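Local coordinates for protein lipolytic enzyme (PDB 2VPT) that hydrolyses acetyl esters of xylan as the catalytic domain of a cellulosomal family 3 carbohydrate esterase, and binds a calcium ion, at residues L107-D112 and I145-K149; V11-T16 and F88-N94; Y128-P132 and L161-F166. One frame throughout, in Å; residues are numbered along the deposited sequence.

Contact 1: residues L107-D112 and I145-K149; sequences LSNLID and IVQQK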
ATOM      1  N   LEU A 107      21.999  -9.762   4.949  1.00 13.21           N
ATOM      2  CA  LEU A 107      21.795  -8.553   5.765  1.00 13.05           C
ATOM      3  C   LEU A 107      23.116  -7.803   5.958  1.00 14.13           C
ATOM      4  O   LEU A 107      23.186  -6.590   5.792  1.00 13.53           O
ATOM      5  CB  LEU A 107      21.160  -8.904   7.103  1.00 12.59           C
ATOM      6  CG  LEU A 107      20.871  -7.700   8.006  1.00 12.30           C
ATOM      7  CD1 LEU A 107      19.845  -6.758   7.343  1.00 14.10           C
ATOM      8  CD2 LEU A 107      20.411  -8.183   9.376  1.00 13.70           C
ATOM      9  N   SER A 108      24.170  -8.545   6.300  1.00 14.53           N
ATOM     10  CA  SER A 108      25.485  -7.958   6.512  1.00 15.64           C
ATOM     11  C   SER A 108      25.946  -7.235   5.260  1.00 15.14           C
ATOM     12  O   SER A 108      26.431  -6.110   5.315  1.00 15.58           O
ATOM     13  CB  SER A 108      26.493  -9.061   6.873  1.00 16.08           C
ATOM     14  OG  SER A 108      27.771  -8.503   7.163  1.00 20.38           O
ATOM     15  N   ASN A 109      25.794  -7.896   4.114  1.00 15.40           N
ATOM     16  CA  ASN A 109      26.199  -7.310   2.846  1.00 15.80           C
ATOM     17  C   ASN A 109      25.360  -6.090   2.461  1.00 15.53           C
ATOM     18  O   ASN A 109      25.873  -5.142   1.884  1.00 16.33           O
ATOM     19  CB  ASN A 109      26.159  -8.355   1.716  1.00 16.70           C
ATOM     20  CG  ASN A 109      27.210  -9.423   1.875  1.00 19.38           C
ATOM     21  OD1 ASN A 109      28.177  -9.260   2.632  1.00 22.39           O
ATOM     22  ND2 ASN A 109      27.015 -10.537   1.184  1.00 21.69           N
ATOM     23  N   LEU A 110      24.062  -6.142   2.758  1.00 14.69           N
ATOM     24  CA  LEU A 110      23.188  -5.005   2.485  1.00 14.10           C
ATOM     25  C   LEU A 110      23.572  -3.778   3.315  1.00 14.09           C
ATOM     26  O   LEU A 110      23.574  -2.676   2.796  1.00 14.55           O
ATOM     27  CB  LEU A 110      21.727  -5.408   2.717  1.00 13.47           C
ATOM     28  CG  LEU A 110      20.690  -4.281   2.586  1.00 12.75           C
ATOM     29  CD1 LEU A 110      20.769  -3.614   1.215  1.00 14.06           C
ATOM     30  CD2 LEU A 110      19.306  -4.860   2.812  1.00 13.39           C
ATOM     31  N   ILE A 111      23.914  -3.976   4.582  1.00 14.04           N
ATOM     32  CA  ILE A 111      24.396  -2.879   5.427  1.00 14.47           C
ATOM     33  C   ILE A 111      25.646  -2.260   4.805  1.00 15.62           C
ATOM     34  O   ILE A 111      25.743  -1.051   4.651  1.00 15.98           O
ATOM     35  CB  ILE A 111      24.674  -3.357   6.875  1.00 14.35           C
ATOM     36  CG1 ILE A 111      23.348  -3.726   7.575  1.00 14.38           C
ATOM     37  CG2 ILE A 111      25.454  -2.293   7.676  1.00 15.00           C
ATOM     38  CD1 ILE A 111      23.529  -4.571   8.817  1.00 14.98           C
ATOM     39  N   ASP A 112      26.596  -3.108   4.419  1.00 16.63           N
ATOM     40  CA  ASP A 112      27.826  -2.618   3.789  1.00 17.48           C
ATOM     41  C   ASP A 112      27.525  -1.841   2.517  1.00 17.17           C
ATOM     42  O   ASP A 112      28.106  -0.791   2.266  1.00 17.83           O
ATOM     43  CB  ASP A 112      28.772  -3.771   3.436  1.00 17.99           C
ATOM     44  CG  ASP A 112      29.367  -4.463   4.660  1.00 20.37           C
ATOM     45  OD1 ASP A 112      29.196  -3.970   5.792  1.00 22.59           O
ATOM     46  OD2 ASP A 112      30.014  -5.519   4.468  1.00 23.56           O
ATOM     47  N   ILE A 145      25.419  -8.976  14.094  1.00 15.96           N
ATOM     48  CA  ILE A 145      25.795  -8.404  12.817  1.00 16.47           C
ATOM     49  C   ILE A 145      25.943  -6.888  12.967  1.00 16.58           C
ATOM     50  O   ILE A 145      26.913  -6.288  12.508  1.00 17.58           O
ATOM     51  CB  ILE A 145      24.748  -8.716  11.716  1.00 16.65           C
ATOM     52  CG1 ILE A 145      24.775 -10.209  11.362  1.00 16.87           C
ATOM     53  CG2 ILE A 145      24.994  -7.885  10.485  1.00 17.28           C
ATOM     54  CD1 ILE A 145      23.478 -10.692  10.749  1.00 17.96           C
ATOM     55  N   VAL A 146      24.963  -6.260  13.613  1.00 16.83           N
ATOM     56  CA  VAL A 146      25.018  -4.813  13.782  1.00 16.92           C
ATOM     57  C   VAL A 146      26.215  -4.414  14.645  1.00 16.97           C
ATOM     58  O   VAL A 146      26.932  -3.487  14.307  1.00 16.97           O
ATOM     59  CB  VAL A 146      23.709  -4.267  14.366  1.00 16.54           C
ATOM     60  CG1 VAL A 146      23.872  -2.795  14.734  1.00 17.59           C
ATOM     61  CG2 VAL A 146      22.556  -4.456  13.360  1.00 16.74           C
ATOM     62  N   GLN A 147      26.441  -5.151  15.732  1.00 17.80           N
ATOM     63  CA  GLN A 147      27.521  -4.802  16.662  1.00 18.96           C
ATOM     64  C   GLN A 147      28.912  -4.874  16.023  1.00 19.80           C
ATOM     65  O   GLN A 147      29.754  -4.023  16.288  1.00 20.06           O
ATOM     66  CB  GLN A 147      27.456  -5.664  17.911  1.00 19.43           C
ATOM     67  CG  GLN A 147      28.347  -5.162  19.056  1.00 20.61           C
ATOM     68  CD  GLN A 147      27.935  -3.790  19.562  1.00 24.01           C
ATOM     69  OE1 GLN A 147      26.791  -3.582  19.984  1.00 25.81           O
ATOM     70  NE2 GLN A 147      28.859  -2.844  19.508  1.00 26.01           N
ATOM     71  N   GLN A 148      29.125  -5.878  15.174  1.00 20.84           N
ATOM     72  CA  GLN A 148      30.364  -6.041  14.389  1.00 22.78           C
ATOM     73  C   GLN A 148      30.677  -4.789  13.552  1.00 22.57           C
ATOM     74  O   GLN A 148      31.803  -4.307  13.524  1.00 23.48           O
ATOM     75  CB  GLN A 148      30.206  -7.289  13.497  1.00 23.02           C
ATOM     76  CG  GLN A 148      31.431  -7.883  12.792  1.00 25.39           C
ATOM     77  CD  GLN A 148      31.161  -9.321  12.302  1.00 26.25           C
ATOM     78  OE1 GLN A 148      30.218  -9.982  12.759  1.00 31.33           O
ATOM     79  NE2 GLN A 148      31.992  -9.809  11.386  1.00 30.13           N
ATOM     80  N   LYS A 149      29.650  -4.230  12.907  1.00 22.20           N
ATOM     81  CA  LYS A 149      29.825  -3.073  12.033  1.00 22.92           C
ATOM     82  C   LYS A 149      30.040  -1.812  12.870  1.00 22.31           C
ATOM     83  O   LYS A 149      30.858  -0.958  12.532  1.00 21.83           O
ATOM     84  CB  LYS A 149      28.587  -2.864  11.154  1.00 23.39           C
ATOM     85  CG  LYS A 149      28.054  -4.094  10.433  1.00 25.67           C
ATOM     86  CD  LYS A 149      28.626  -4.254   9.062  1.00 27.75           C
ATOM     87  CE  LYS A 149      28.041  -5.484   8.383  1.00 27.34           C
ATOM     88  NZ  LYS A 149      28.971  -6.026   7.378  1.00 27.27           N
TER

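Contact 2: residues V11-T16 and F88-N94; sequences VGDSCT and FLWIGGN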
ATOM      1  N   VAL A  11      12.818   1.648   4.908  1.00  8.77           N
ATOM      2  CA  VAL A  11      13.067   0.606   3.912  1.00  8.64           C
ATOM      3  C   VAL A  11      12.666  -0.731   4.531  1.00  8.44           C
ATOM      4  O   VAL A  11      13.128  -1.085   5.611  1.00  9.08           O
ATOM      5  CB  VAL A  11      14.548   0.541   3.503  1.00  8.75           C
ATOM      6  CG1 VAL A  11      14.778  -0.603   2.529  1.00 10.59           C
ATOM      7  CG2 VAL A  11      14.978   1.837   2.907  1.00 10.51           C
ATOM      8  N   GLY A  12      11.810  -1.496   3.863  1.00  8.19           N
ATOM      9  CA  GLY A  12      11.455  -2.785   4.401  1.00  8.25           C
ATOM     10  C   GLY A  12      10.477  -3.540   3.547  1.00  8.10           C
ATOM     11  O   GLY A  12      10.371  -3.311   2.323  1.00  8.32           O
ATOM     12  N   ASP A  13       9.765  -4.443   4.218  1.00  8.27           N
ATOM     13  CA  ASP A  13       8.832  -5.370   3.593  1.00  8.86           C
ATOM     14  C   ASP A  13       7.394  -4.994   3.958  1.00  8.85           C
ATOM     15  O   ASP A  13       7.101  -3.807   4.116  1.00  9.38           O
ATOM     16  CB  ASP A  13       9.231  -6.819   3.943  1.00  9.34           C
ATOM     17  CG  ASP A  13       9.324  -7.077   5.427  1.00 10.08           C
ATOM     18  OD1 ASP A  13       8.636  -6.391   6.232  1.00 10.85           O
ATOM     19  OD2 ASP A  13      10.106  -7.982   5.811  1.00 11.67           O
ATOM     20  N   SER A  14       6.486  -5.949   4.087  1.00 10.33           N
ATOM     21  CA  SER A  14       5.105  -5.587   4.376  1.00 10.76           C
ATOM     22  C   SER A  14       4.942  -4.948   5.745  1.00 10.20           C
ATOM     23  O   SER A  14       3.928  -4.304   5.987  1.00  9.85           O
ATOM     24  CB  SER A  14       4.145  -6.751   4.245  1.00 12.96           C
ATOM     25  OG  SER A  14       4.605  -7.834   4.969  1.00 15.36           O
ATOM     26  N   CYS A  15       5.909  -5.147   6.644  1.00  9.67           N
ATOM     27  CA  CYS A  15       5.847  -4.524   7.960  1.00 10.59           C
ATOM     28  C   CYS A  15       6.137  -3.037   7.913  1.00  9.74           C
ATOM     29  O   CYS A  15       5.769  -2.315   8.839  1.00 11.28           O
ATOM     30  CB  CYS A  15       6.790  -5.204   8.944  1.00 11.66           C
ATOM     31  SG  CYS A  15       6.492  -6.953   9.218  1.00 16.66           S
ATOM     32  N   THR A  16       6.815  -2.582   6.862  1.00  8.62           N
ATOM     33  CA  THR A  16       7.063  -1.158   6.615  1.00  8.44           C
ATOM     34  C   THR A  16       6.014  -0.549   5.690  1.00  8.19           C
ATOM     35  O   THR A  16       5.584   0.597   5.894  1.00  8.33           O
ATOM     36  CB  THR A  16       8.497  -0.948   6.085  1.00  8.51           C
ATOM     37  OG1 THR A  16       9.424  -1.377   7.097  1.00  8.75           O
ATOM     38  CG2 THR A  16       8.761   0.518   5.742  1.00  9.61           C
ATOM     39  N   PHE A  88      15.842   3.682   8.006  1.00 10.20           N
ATOM     40  CA  PHE A  88      15.255   2.755   8.947  1.00  9.91           C
ATOM     41  C   PHE A  88      15.065   1.448   8.190  1.00  9.50           C
ATOM     42  O   PHE A  88      14.122   1.320   7.402  1.00 10.38           O
ATOM     43  CB  PHE A  88      13.878   3.227   9.437  1.00  9.50           C
ATOM     44  CG  PHE A  88      13.874   4.399  10.386  1.00 10.55           C
ATOM     45  CD1 PHE A  88      15.004   4.859  11.039  1.00 10.85           C
ATOM     46  CD2 PHE A  88      12.661   5.021  10.653  1.00 11.17           C
ATOM     47  CE1 PHE A  88      14.913   5.929  11.940  1.00 11.18           C
ATOM     48  CE2 PHE A  88      12.575   6.089  11.547  1.00 12.28           C
ATOM     49  CZ  PHE A  88      13.700   6.523  12.187  1.00 11.59           C
ATOM     50  N   LEU A  89      15.947   0.479   8.415  1.00  9.47           N
ATOM     51  CA  LEU A  89      15.923  -0.778   7.662  1.00  9.36           C
ATOM     52  C   LEU A  89      15.292  -1.888   8.501  1.00  9.27           C
ATOM     53  O   LEU A  89      15.712  -2.156   9.622  1.00 10.35           O
ATOM     54  CB  LEU A  89      17.356  -1.148   7.250  1.00  9.36           C
ATOM     55  CG  LEU A  89      17.505  -2.426   6.429  1.00  9.41           C
ATOM     56  CD1 LEU A  89      16.819  -2.283   5.079  1.00 10.16           C
ATOM     57  CD2 LEU A  89      18.962  -2.786   6.247  1.00 10.91           C
ATOM     58  N   TRP A  90      14.295  -2.550   7.943  1.00  8.51           N
ATOM     59  CA  TRP A  90      13.586  -3.616   8.629  1.00  8.76           C
ATOM     60  C   TRP A  90      13.279  -4.676   7.586  1.00  8.72           C
ATOM     61  O   TRP A  90      12.304  -4.567   6.830  1.00  8.88           O
ATOM     62  CB  TRP A  90      12.319  -3.061   9.304  1.00  9.27           C
ATOM     63  CG  TRP A  90      11.594  -4.045  10.158  1.00  9.37           C
ATOM     64  CD1 TRP A  90      12.026  -5.282  10.542  1.00  9.91           C
ATOM     65  CD2 TRP A  90      10.299  -3.882  10.742  1.00  9.25           C
ATOM     66  NE1 TRP A  90      11.076  -5.900  11.306  1.00 10.80           N
ATOM     67  CE2 TRP A  90      10.011  -5.050  11.466  1.00  9.29           C
ATOM     68  CE3 TRP A  90       9.355  -2.854  10.732  1.00 10.13           C
ATOM     69  CZ2 TRP A  90       8.824  -5.217  12.157  1.00 10.44           C
ATOM     70  CZ3 TRP A  90       8.181  -3.029  11.434  1.00 11.35           C
ATOM     71  CH2 TRP A  90       7.927  -4.192  12.132  1.00 10.35           C
ATOM     72  N   ILE A  91      14.126  -5.711   7.534  1.00  8.99           N
ATOM     73  CA  ILE A  91      14.096  -6.632   6.399  1.00  9.47           C
ATOM     74  C   ILE A  91      14.657  -7.999   6.767  1.00  9.62           C
ATOM     75  O   ILE A  91      15.439  -8.135   7.714  1.00 10.26           O
ATOM     76  CB  ILE A  91      14.889  -6.004   5.230  1.00  9.70           C
ATOM     77  CG1 ILE A  91      14.521  -6.596   3.865  1.00  9.34           C
ATOM     78  CG2 ILE A  91      16.380  -6.049   5.488  1.00 10.79           C
ATOM     79  CD1 ILE A  91      13.109  -6.286   3.393  1.00  9.99           C
ATOM     80  N   GLY A  92      14.212  -9.018   6.031  1.00  9.69           N
ATOM     81  CA  GLY A  92      14.770 -10.376   6.119  1.00 10.50           C
ATOM     82  C   GLY A  92      13.796 -11.432   6.561  1.00 11.03           C
ATOM     83  O   GLY A  92      14.076 -12.624   6.439  1.00 11.73           O
ATOM     84  N   GLY A  93      12.632 -11.033   7.050  1.00 10.92           N
ATOM     85  CA  GLY A  93      11.626 -11.985   7.442  1.00 11.69           C
ATOM     86  C   GLY A  93      11.175 -12.834   6.268  1.00 12.41           C
ATOM     87  O   GLY A  93      10.905 -14.024   6.426  1.00 13.49           O
ATOM     88  N   ASN A  94      11.075 -12.226   5.090  1.00 12.32           N
ATOM     89  CA  ASN A  94      10.629 -12.968   3.929  1.00 11.98           C
ATOM     90  C   ASN A  94      11.716 -13.923   3.442  1.00 12.03           C
ATOM     91  O   ASN A  94      11.390 -14.991   2.906  1.00 12.89           O
ATOM     92  CB  ASN A  94      10.150 -12.064   2.794  1.00 12.13           C
ATOM     93  CG  ASN A  94       8.850 -11.380   3.112  1.00 13.58           C
ATOM     94  OD1 ASN A  94       8.695 -10.176   2.875  1.00 17.24           O
ATOM     95  ND2 ASN A  94       7.919 -12.117   3.660  1.00 14.11           N
TER
HETATM   96  O   HOH W   1       9.725  -4.066   7.187  1.00 10.00           O
HETATM   97  O   HOH W   2      11.859  -9.365   4.326  1.00 11.34           O
HETATM   98  O   HOH W   3      11.445   0.254   8.133  1.00 10.24           O

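Contact 3: residues Y128-P132 and L161-F166; sequences YYPWP and LSEIQF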
ATOM      1  N   TYR A 128      12.383  -8.290  14.414  1.00 11.13           N
ATOM      2  CA  TYR A 128      10.935  -8.413  14.300  1.00 11.39           C
ATOM      3  C   TYR A 128      10.259  -8.681  15.634  1.00 11.90           C
ATOM      4  O   TYR A 128      10.826  -9.280  16.545  1.00 12.42           O
ATOM      5  CB  TYR A 128      10.575  -9.549  13.322  1.00 11.32           C
ATOM      6  CG  TYR A 128      10.859  -9.229  11.878  1.00 10.80           C
ATOM      7  CD1 TYR A 128       9.835  -8.913  11.017  1.00 11.16           C
ATOM      8  CD2 TYR A 128      12.160  -9.255  11.366  1.00 10.41           C
ATOM      9  CE1 TYR A 128      10.084  -8.628   9.680  1.00 10.33           C
ATOM     10  CE2 TYR A 128      12.410  -8.960  10.043  1.00 10.65           C
ATOM     11  CZ  TYR A 128      11.367  -8.630   9.205  1.00 10.01           C
ATOM     12  OH  TYR A 128      11.626  -8.352   7.870  1.00 11.20           O
ATOM     13  N   TYR A 129       9.009  -8.246  15.736  1.00 12.14           N
ATOM     14  CA  TYR A 129       8.128  -8.736  16.789  1.00 12.98           C
ATOM     15  C   TYR A 129       8.081 -10.268  16.655  1.00 14.05           C
ATOM     16  O   TYR A 129       8.232 -10.806  15.561  1.00 13.65           O
ATOM     17  CB  TYR A 129       6.735  -8.100  16.678  1.00 13.21           C
ATOM     18  CG  TYR A 129       6.074  -8.276  15.335  1.00 13.64           C
ATOM     19  CD1 TYR A 129       5.215  -9.336  15.104  1.00 14.84           C
ATOM     20  CD2 TYR A 129       6.337  -7.394  14.281  1.00 13.55           C
ATOM     21  CE1 TYR A 129       4.619  -9.524  13.874  1.00 15.33           C
ATOM     22  CE2 TYR A 129       5.749  -7.574  13.040  1.00 13.22           C
ATOM     23  CZ  TYR A 129       4.885  -8.637  12.840  1.00 14.31           C
ATOM     24  OH  TYR A 129       4.274  -8.826  11.614  1.00 17.63           O
ATOM     25  N   PRO A 130       7.912 -10.984  17.764  1.00 15.34           N
ATOM     26  CA  PRO A 130       8.075 -12.450  17.752  1.00 16.33           C
ATOM     27  C   PRO A 130       6.864 -13.244  17.229  1.00 17.98           C
ATOM     28  O   PRO A 130       6.294 -14.082  17.943  1.00 19.20           O
ATOM     29  CB  PRO A 130       8.346 -12.753  19.226  1.00 17.42           C
ATOM     30  CG  PRO A 130       7.509 -11.746  19.934  1.00 16.26           C
ATOM     31  CD  PRO A 130       7.651 -10.476  19.122  1.00 15.28           C
ATOM     32  N   TRP A 131       6.483 -12.987  15.982  1.00 18.50           N
ATOM     33  CA  TRP A 131       5.344 -13.658  15.361  1.00 19.51           C
ATOM     34  C   TRP A 131       5.536 -13.677  13.852  1.00 19.97           C
ATOM     35  O   TRP A 131       5.817 -12.633  13.273  1.00 19.77           O
ATOM     36  CB  TRP A 131       4.053 -12.908  15.695  1.00 21.21           C
ATOM     37  CG  TRP A 131       2.825 -13.652  15.300  1.00 22.23           C
ATOM     38  CD1 TRP A 131       2.047 -13.431  14.214  1.00 22.45           C
ATOM     39  CD2 TRP A 131       2.243 -14.756  15.997  1.00 22.18           C
ATOM     40  NE1 TRP A 131       1.002 -14.320  14.190  1.00 23.44           N
ATOM     41  CE2 TRP A 131       1.100 -15.145  15.279  1.00 22.75           C
ATOM     42  CE3 TRP A 131       2.573 -15.445  17.170  1.00 22.32           C
ATOM     43  CZ2 TRP A 131       0.283 -16.209  15.686  1.00 22.89           C
ATOM     44  CZ3 TRP A 131       1.761 -16.498  17.574  1.00 22.29           C
ATOM     45  CH2 TRP A 131       0.630 -16.864  16.834  1.00 22.31           C
ATOM     46  N   PRO A 132       5.447 -14.862  13.214  1.00 19.96           N
ATOM     47  CA  PRO A 132       5.300 -16.189  13.809  1.00 20.47           C
ATOM     48  C   PRO A 132       6.528 -16.548  14.643  1.00 20.39           C
ATOM     49  O   PRO A 132       7.586 -15.941  14.477  1.00 19.26           O
ATOM     50  CB  PRO A 132       5.188 -17.112  12.590  1.00 21.02           C
ATOM     51  CG  PRO A 132       5.853 -16.388  11.504  1.00 21.04           C
ATOM     52  CD  PRO A 132       5.568 -14.941  11.748  1.00 20.47           C
ATOM     53  N   LEU A 161      12.961  -4.253  18.114  1.00 11.87           N
ATOM     54  CA  LEU A 161      11.512  -4.377  18.058  1.00 12.17           C
ATOM     55  C   LEU A 161      10.995  -5.628  18.764  1.00 13.19           C
ATOM     56  O   LEU A 161       9.845  -5.675  19.227  1.00 13.65           O
ATOM     57  CB  LEU A 161      11.011  -4.334  16.606  1.00 11.63           C
ATOM     58  CG  LEU A 161      11.354  -3.060  15.825  1.00 11.08           C
ATOM     59  CD1 LEU A 161      10.773  -3.109  14.430  1.00 11.45           C
ATOM     60  CD2 LEU A 161      10.874  -1.809  16.563  1.00 11.31           C
ATOM     61  N   SER A 162      11.847  -6.654  18.863  1.00 13.81           N
ATOM     62  CA  SER A 162      11.462  -7.881  19.562  1.00 14.31           C
ATOM     63  C   SER A 162      11.241  -7.719  21.066  1.00 15.37           C
ATOM     64  O   SER A 162      10.703  -8.639  21.690  1.00 17.25           O
ATOM     65  CB  SER A 162      12.494  -8.981  19.328  1.00 14.43           C
ATOM     66  OG  SER A 162      13.769  -8.607  19.814  1.00 14.18           O
ATOM     67  N   GLU A 163      11.614  -6.566  21.625  1.00 15.70           N
ATOM     68  CA  GLU A 163      11.350  -6.280  23.045  1.00 16.98           C
ATOM     69  C   GLU A 163       9.896  -5.865  23.297  1.00 16.93           C
ATOM     70  O   GLU A 163       9.487  -5.672  24.457  1.00 17.79           O
ATOM     71  CB  GLU A 163      12.329  -5.233  23.582  1.00 16.70           C
ATOM     72  CG  GLU A 163      11.913  -3.778  23.360  1.00 17.26           C
ATOM     73  CD  GLU A 163      12.954  -2.788  23.820  1.00 17.75           C
ATOM     74  OE1 GLU A 163      14.148  -3.141  23.904  1.00 18.98           O
ATOM     75  OE2 GLU A 163      12.571  -1.630  24.084  1.00 19.90           O
ATOM     76  N   ILE A 164       9.111  -5.724  22.230  1.00 17.09           N
ATOM     77  CA  ILE A 164       7.674  -5.506  22.327  1.00 17.07           C
ATOM     78  C   ILE A 164       7.045  -6.413  23.384  1.00 18.30           C
ATOM     79  O   ILE A 164       7.361  -7.600  23.464  1.00 17.98           O
ATOM     80  CB  ILE A 164       6.981  -5.694  20.932  1.00 16.77           C
ATOM     81  CG1 ILE A 164       5.503  -5.301  20.994  1.00 17.18           C
ATOM     82  CG2 ILE A 164       7.164  -7.136  20.429  1.00 17.30           C
ATOM     83  CD1 ILE A 164       4.862  -5.154  19.613  1.00 17.28           C
ATOM     84  N   GLN A 165       6.179  -5.818  24.204  1.00 19.39           N
ATOM     85  CA  GLN A 165       5.331  -6.560  25.130  1.00 20.87           C
ATOM     86  C   GLN A 165       4.219  -7.187  24.305  1.00 20.94           C
ATOM     87  O   GLN A 165       3.138  -6.621  24.159  1.00 21.35           O
ATOM     88  CB  GLN A 165       4.766  -5.608  26.204  1.00 21.51           C
ATOM     89  CG  GLN A 165       3.674  -6.191  27.121  1.00 24.10           C
ATOM     90  CD  GLN A 165       2.233  -5.835  26.702  1.00 25.35           C
ATOM     91  OE1 GLN A 165       1.324  -6.660  26.820  1.00 27.94           O
ATOM     92  NE2 GLN A 165       2.025  -4.606  26.229  1.00 25.43           N
ATOM     93  N   PHE A 166       4.498  -8.352  23.746  1.00 21.45           N
ATOM     94  CA  PHE A 166       3.659  -8.917  22.702  1.00 21.70           C
ATOM     95  C   PHE A 166       2.424  -9.619  23.243  1.00 22.41           C
ATOM     96  O   PHE A 166       2.522 -10.481  24.110  1.00 22.95           O
ATOM     97  CB  PHE A 166       4.474  -9.883  21.839  1.00 22.05           C
ATOM     98  CG  PHE A 166       3.722 -10.409  20.654  1.00 21.99           C
ATOM     99  CD1 PHE A 166       3.424  -9.577  19.587  1.00 22.36           C
ATOM    100  CD2 PHE A 166       3.305 -11.735  20.608  1.00 23.26           C
ATOM    101  CE1 PHE A 166       2.719 -10.056  18.489  1.00 22.94           C
ATOM    102  CE2 PHE A 166       2.598 -12.223  19.518  1.00 23.30           C
ATOM    103  CZ  PHE A 166       2.308 -11.381  18.454  1.00 22.54           C
TER

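Contact 1: residues L107-D112 and I145-K149
Lys149 lies across the face of helix 104-117, its chain bent at chi2 (-92°), and brings its ammonium group in between Ser108 and Asp112, one turn apart. The lysine meets the aspartate at about a right angle. Lys149 NZ reaches Asp112 OD1 at 2.6 Å, approaching from the syn side but 34° out of the carboxylate plane, in a short salt bridge. A second bond, 2.8 Å long, runs from Lys149 NZ to Ser108 OG, and a weak third goes to the carbonyl oxygen of Ser108. Three acceptors thus grip one charge. The aliphatic part of the same lysine slants over Ile111, Lys149 CD lying 4.0 Å from Ile111 CG2. One turn earlier, Ile145 CG2 points in between Ser108 CA and Ile111 CD1, each 4.0 Å away, while its CD1 reaches CD2 of Leu107. The axes pass 10.5 Å apart, inclined by 37°; the helices come nearest at Ser108 and Ile145, where the isoleucine methyl lies against the Ser108 backbone, and Lys149 spans the wider end at Asp112. Further inward, Ile111 and Val146 rest on Val125 of strand 122-126, Val146 and Lys149 on Val156 of strand 156-159, and Leu107 and Leu110 on helix 68-82.

Contact 2: residues V11-T16 and F88-N94
Trp90 has CG trans to its backbone nitrogen (chi1 -174°), which carries the indole against the short helix that follows strand 5-12; Cys15, with SG turned to the side of its own N (chi1 -59°), lays its CB over the six-membered ring. Cys15 CB stands 3.6 Å from the centroid of the Trp90 six-membered ring, a CH-pi contact, and SG lies farther out over the same indole as a sulfur-aromatic contact. Water 1, above the ring plane but toward the rim, receives hydrogen bonds from Asp13 N and Thr16 OG1 and donates one to Trp90 O. The strands themselves run parallel: Val11 N bonds to Phe88 O at 2.8 Å, nearly straight, and Trp90 N returns to Val11 O at 3.0 Å. On the sheet face bearing Val11 and Leu89, Val11 CG1 packs 3.7 Å from Leu89 CD1. In the SGNH hydrolase fold, these are two central strand ends whose following turns carry the Gly-Asp-Ser motif and the Gly-Gly-Asn-Asp motif. Ser14 OG bonds to His178, consistent with the nucleophile of a Ser-His-Asp triad. Asp13 caps the first helix, Asp13 OD1 accepting from Cys15 N at 3.0 Å. The other oxygen, OD2, is bonded by Tyr128 OH and takes a hydrogen bond from water 2, which in turn accepts from Gly92 N and Asn94 N.

Contact 3: residues Y128-P132 and L161-F166
Pro130 and Ile164 meet in a tight part of the contact between two loops that follow strands 122-126 and 156-159, neighbouring parallel strands of the SGNH hydrolase sheet. Ile164 CG2 lies 3.6 Å from Pro130 CD and also reaches Tyr129 CB at 3.9 Å, so a single methyl group fills the angle between two successive residues of the other loop. Tyr129 holds its CG between the backbone N and the carbonyl carbon (chi1 55°); from there the ring meets Phe166, with Tyr129 CD1 4.3 Å from Phe166 CE1. Beside it, Ser162 CB comes within 3.3 Å of Tyr128 O.

Phe166, its ring swung trans to the backbone N (chi1 -174°), still presses Phe166 CZ on Trp131 CB at 3.6 Å and slides past Pro130, with Pro130 CG 4.0 Å from Phe166 CB. The looseness on this partly exposed side lies in the rings. The aromatic planes of Trp131 and Phe166 are inclined by only 29°, yet they are slid so far apart, with the Phe166 centroid 5.8 Å from that of the Trp131 five-membered ring, that they barely overlap. Pro130 forms the centre of an inverse gamma turn, closed by Trp131 N bonding to Tyr129 O.

No hydrogen bond joins the segments themselves, and Tyr129 N is buried here without a partner. Ser162 OG is bonded to Asp127, just before Tyr128, so a polar tie sits at the edge of the contact, while Tyr129 OH and Trp131 NE1 are held by the carbonyl oxygens of Leu177 and Gly176. Cohesion between the two segments therefore rests mainly on apolar contact, with the polar groups bonded around its margin.

Contact 2 is the core of the trio, its centre about 6 Å from the centre of the chain, whereas contacts 1 and 3 lie partly buried toward its periphery. Contact 1 borders contact 2 through packing alone, Leu107 and Leu110 of its helix meeting Leu89 and Ile91. Contact 3 joins it by polar means, the tyrosine hydroxyl of 128-132 reaching both turns of contact 2. Contacts 1 and 3 do not touch, yet their segments alternate along the chain, flanking strands 122-126 and 156-159. Chemistry follows place: a salt bridge over aliphatic packing between helices, backbone bonds and bridging waters at the strand ends, and mainly apolar packing between loops.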